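Local coordinates for Rev protein (Borrelia burgdorferi, PDB 5EQZ) that is of unknown function but belongs to the plasmid-encoded Borrelia REV family and folds as an elongated, all-helical bundle, at residues Asn84-Ile89 against Asn129-Ile134. Sequence-based numbering, arbitrary orientation.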
ATOM      1  N   ASN A  84       2.886  -4.565 -14.333  1.00 35.66           N
ATOM      2  CA  ASN A  84       3.650  -5.232 -15.378  1.00 38.34           C
ATOM      3  C   ASN A  84       2.876  -6.418 -15.947  1.00 38.61           C
ATOM      4  O   ASN A  84       2.726  -6.553 -17.170  1.00 38.86           O
ATOM      5  CB  ASN A  84       4.996  -5.671 -14.809  1.00 43.05           C
ATOM      6  CG  ASN A  84       5.864  -6.324 -15.844  1.00 51.99           C
ATOM      7  OD1 ASN A  84       6.400  -5.655 -16.728  1.00 56.55           O
ATOM      8  ND2 ASN A  84       6.006  -7.642 -15.753  1.00 54.36           N
ATOM      9  N   THR A  85       2.376  -7.289 -15.067  1.00 35.95           N
ATOM     10  CA  THR A  85       1.587  -8.441 -15.500  1.00 36.40           C
ATOM     11  C   THR A  85       0.404  -8.024 -16.360  1.00 36.07           C
ATOM     12  O   THR A  85       0.183  -8.588 -17.435  1.00 34.76           O
ATOM     13  CB  THR A  85       1.094  -9.220 -14.282  1.00 35.33           C
ATOM     14  OG1 THR A  85       2.228  -9.714 -13.556  1.00 36.60           O
ATOM     15  CG2 THR A  85       0.219 -10.387 -14.720  1.00 33.49           C
ATOM     16  N   ILE A  86      -0.383  -7.049 -15.896  1.00 35.70           N
ATOM     17  CA  ILE A  86      -1.565  -6.633 -16.656  1.00 32.69           C
ATOM     18  C   ILE A  86      -1.158  -6.115 -18.025  1.00 34.26           C
ATOM     19  O   ILE A  86      -1.774  -6.454 -19.044  1.00 35.67           O
ATOM     20  CB  ILE A  86      -2.362  -5.574 -15.871  1.00 31.39           C
ATOM     21  CG1 ILE A  86      -3.019  -6.197 -14.632  1.00 30.08           C
ATOM     22  CG2 ILE A  86      -3.374  -4.880 -16.762  1.00 33.72           C
ATOM     23  CD1 ILE A  86      -3.631  -5.169 -13.689  1.00 26.84           C
ATOM     24  N   GLU A  87      -0.104  -5.296 -18.077  1.00 36.76           N
ATOM     25  CA  GLU A  87       0.348  -4.767 -19.362  1.00 41.83           C
ATOM     26  C   GLU A  87       0.759  -5.870 -20.321  1.00 41.67           C
ATOM     27  O   GLU A  87       0.535  -5.755 -21.533  1.00 42.97           O
ATOM     28  CB  GLU A  87       1.515  -3.804 -19.156  1.00 42.03           C
ATOM     29  CG  GLU A  87       1.125  -2.467 -18.575  1.00 46.08           C
ATOM     30  CD  GLU A  87       2.324  -1.584 -18.342  1.00 50.83           C
ATOM     31  OE1 GLU A  87       3.447  -2.125 -18.219  1.00 51.81           O
ATOM     32  OE2 GLU A  87       2.143  -0.350 -18.290  1.00 53.78           O
ATOM     33  N   ASN A  88       1.354  -6.944 -19.811  1.00 41.41           N
ATOM     34  CA  ASN A  88       1.909  -7.987 -20.665  1.00 45.48           C
ATOM     35  C   ASN A  88       0.911  -9.071 -21.057  1.00 44.25           C
ATOM     36  O   ASN A  88       1.278  -9.975 -21.815  1.00 50.21           O
ATOM     37  CB  ASN A  88       3.113  -8.633 -19.993  1.00 48.90           C
ATOM     38  CG  ASN A  88       4.308  -7.709 -19.940  1.00 55.06           C
ATOM     39  OD1 ASN A  88       5.347  -8.063 -19.393  1.00 60.88           O
ATOM     40  ND2 ASN A  88       4.176  -6.529 -20.521  1.00 55.76           N
ATOM     41  N   ILE A  89      -0.325  -9.026 -20.560  1.00 38.98           N
ATOM     42  CA  ILE A  89      -1.337  -9.961 -21.039  1.00 42.75           C
ATOM     43  C   ILE A  89      -1.585  -9.703 -22.520  1.00 45.61           C
ATOM     44  O   ILE A  89      -1.732  -8.555 -22.953  1.00 44.64           O
ATOM     45  CB  ILE A  89      -2.625  -9.837 -20.212  1.00 35.64           C
ATOM     46  CG1 ILE A  89      -2.381 -10.293 -18.769  1.00 33.78           C
ATOM     47  CG2 ILE A  89      -3.750 -10.637 -20.866  1.00 41.03           C
ATOM     48  CD1 ILE A  89      -3.528 -10.009 -17.837  1.00 33.89           C
ATOM     49  N   ASN A 129      -7.711   0.936 -17.695  1.00 41.18           N
ATOM     50  CA  ASN A 129      -8.268   1.418 -16.439  1.00 39.67           C
ATOM     51  C   ASN A 129      -7.421   0.945 -15.260  1.00 35.98           C
ATOM     52  O   ASN A 129      -7.052   1.739 -14.387  1.00 37.83           O
ATOM     53  CB  ASN A 129      -9.720   0.945 -16.303  1.00 41.16           C
ATOM     54  CG  ASN A 129     -10.406   1.483 -15.052  1.00 45.37           C
ATOM     55  OD1 ASN A 129      -9.899   2.383 -14.383  1.00 48.40           O
ATOM     56  ND2 ASN A 129     -11.560   0.921 -14.726  1.00 43.60           N
ATOM     57  N   ALA A 130      -7.082  -0.348 -15.239  1.00 31.93           N
ATOM     58  CA  ALA A 130      -6.306  -0.907 -14.133  1.00 27.57           C
ATOM     59  C   ALA A 130      -4.949  -0.225 -14.007  1.00 28.49           C
ATOM     60  O   ALA A 130      -4.518   0.115 -12.894  1.00 30.41           O
ATOM     61  CB  ALA A 130      -6.136  -2.415 -14.330  1.00 26.84           C
ATOM     62  N   VAL A 131      -4.265   0.003 -15.133  1.00 30.67           N
ATOM     63  CA  VAL A 131      -2.939   0.609 -15.064  1.00 39.01           C
ATOM     64  C   VAL A 131      -3.036   2.064 -14.620  1.00 39.78           C
ATOM     65  O   VAL A 131      -2.177   2.559 -13.884  1.00 34.34           O
ATOM     66  CB  VAL A 131      -2.209   0.466 -16.410  1.00 39.72           C
ATOM     67  CG1 VAL A 131      -1.021   1.422 -16.484  1.00 42.53           C
ATOM     68  CG2 VAL A 131      -1.744  -0.969 -16.599  1.00 33.50           C
ATOM     69  N   GLU A 132      -4.084   2.776 -15.053  1.00 41.07           N
ATOM     70  CA  GLU A 132      -4.231   4.174 -14.656  1.00 39.26           C
ATOM     71  C   GLU A 132      -4.473   4.288 -13.154  1.00 38.12           C
ATOM     72  O   GLU A 132      -3.908   5.173 -12.493  1.00 36.64           O
ATOM     73  CB  GLU A 132      -5.357   4.841 -15.456  1.00 39.99           C
ATOM     74  N   GLN A 133      -5.269   3.374 -12.589  1.00 33.38           N
ATOM     75  CA  GLN A 133      -5.494   3.386 -11.145  1.00 32.70           C
ATOM     76  C   GLN A 133      -4.243   2.984 -10.375  1.00 31.79           C
ATOM     77  O   GLN A 133      -3.917   3.594  -9.348  1.00 31.05           O
ATOM     78  CB  GLN A 133      -6.651   2.461 -10.784  1.00 30.71           C
ATOM     79  CG  GLN A 133      -7.999   2.970 -11.200  1.00 36.24           C
ATOM     80  CD  GLN A 133      -9.103   2.255 -10.459  1.00 37.89           C
ATOM     81  OE1 GLN A 133      -9.180   2.326  -9.238  1.00 40.96           O
ATOM     82  NE2 GLN A 133      -9.940   1.527 -11.186  1.00 35.58           N
ATOM     83  N   ILE A 134      -3.534   1.955 -10.847  1.00 29.42           N
ATOM     84  CA  ILE A 134      -2.316   1.520 -10.167  1.00 28.98           C
ATOM     85  C   ILE A 134      -1.274   2.632 -10.182  1.00 35.94           C
ATOM     86  O   ILE A 134      -0.560   2.854  -9.191  1.00 35.40           O
ATOM     87  CB  ILE A 134      -1.790   0.225 -10.813  1.00 28.02           C
ATOM     88  CG1 ILE A 134      -2.700  -0.954 -10.457  1.00 31.90           C
ATOM     89  CG2 ILE A 134      -0.341  -0.063 -10.409  1.00 28.69           C
ATOM     90  CD1 ILE A 134      -2.394  -2.221 -11.246  1.00 31.90           C
TER
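Ile86 reaches across to Ala130, Val131 and Ile134, a small worked case of one branched side chain serving three neighbours on an opposing helix. Its delta methyl makes two of the three contacts: CD1 of Ile86 lies 3.8 Å from CB of Ala130 and meets CD1 of Ile134 tip to tip at 4.0 Å. A chi1 of -69° sets CG1, which carries CD1, anti to the carbonyl carbon; the other branch, CG2 of Ile86, lies 4.2 Å from CG2 of Val131, a looser approach. CG of Glu87 comes within 3.8 Å of that same CG2 methyl of Val131. The two side chains cross at about a right angle, and the extended glutamate brings its carboxylate near the valine, OE2 of Glu87 lying 4.1 Å from CG1 of Val131. Glu87 thus contributes methylene packing at the exposed margin, while Ile86, Ala130 and Ile134 are buried. Helix 55-88 and helix 122-142 run antiparallel here, their local axes 9.9 Å apart at an angle of 158°, as neighbours in an all-helical bundle. Helix 95-107 adds Glu104 against Ile86, and Leu79 and Lys83, earlier on helix 55-88, pack on Ile134. Farther out, Val112 touches both Ala130 and Gln133. The amide NE2 of Gln133 bonds to the backbone oxygen of Thr111, linking helix 122-142 to the preceding loop, and weakly to OD1 of Asn129 one turn earlier in its own helix.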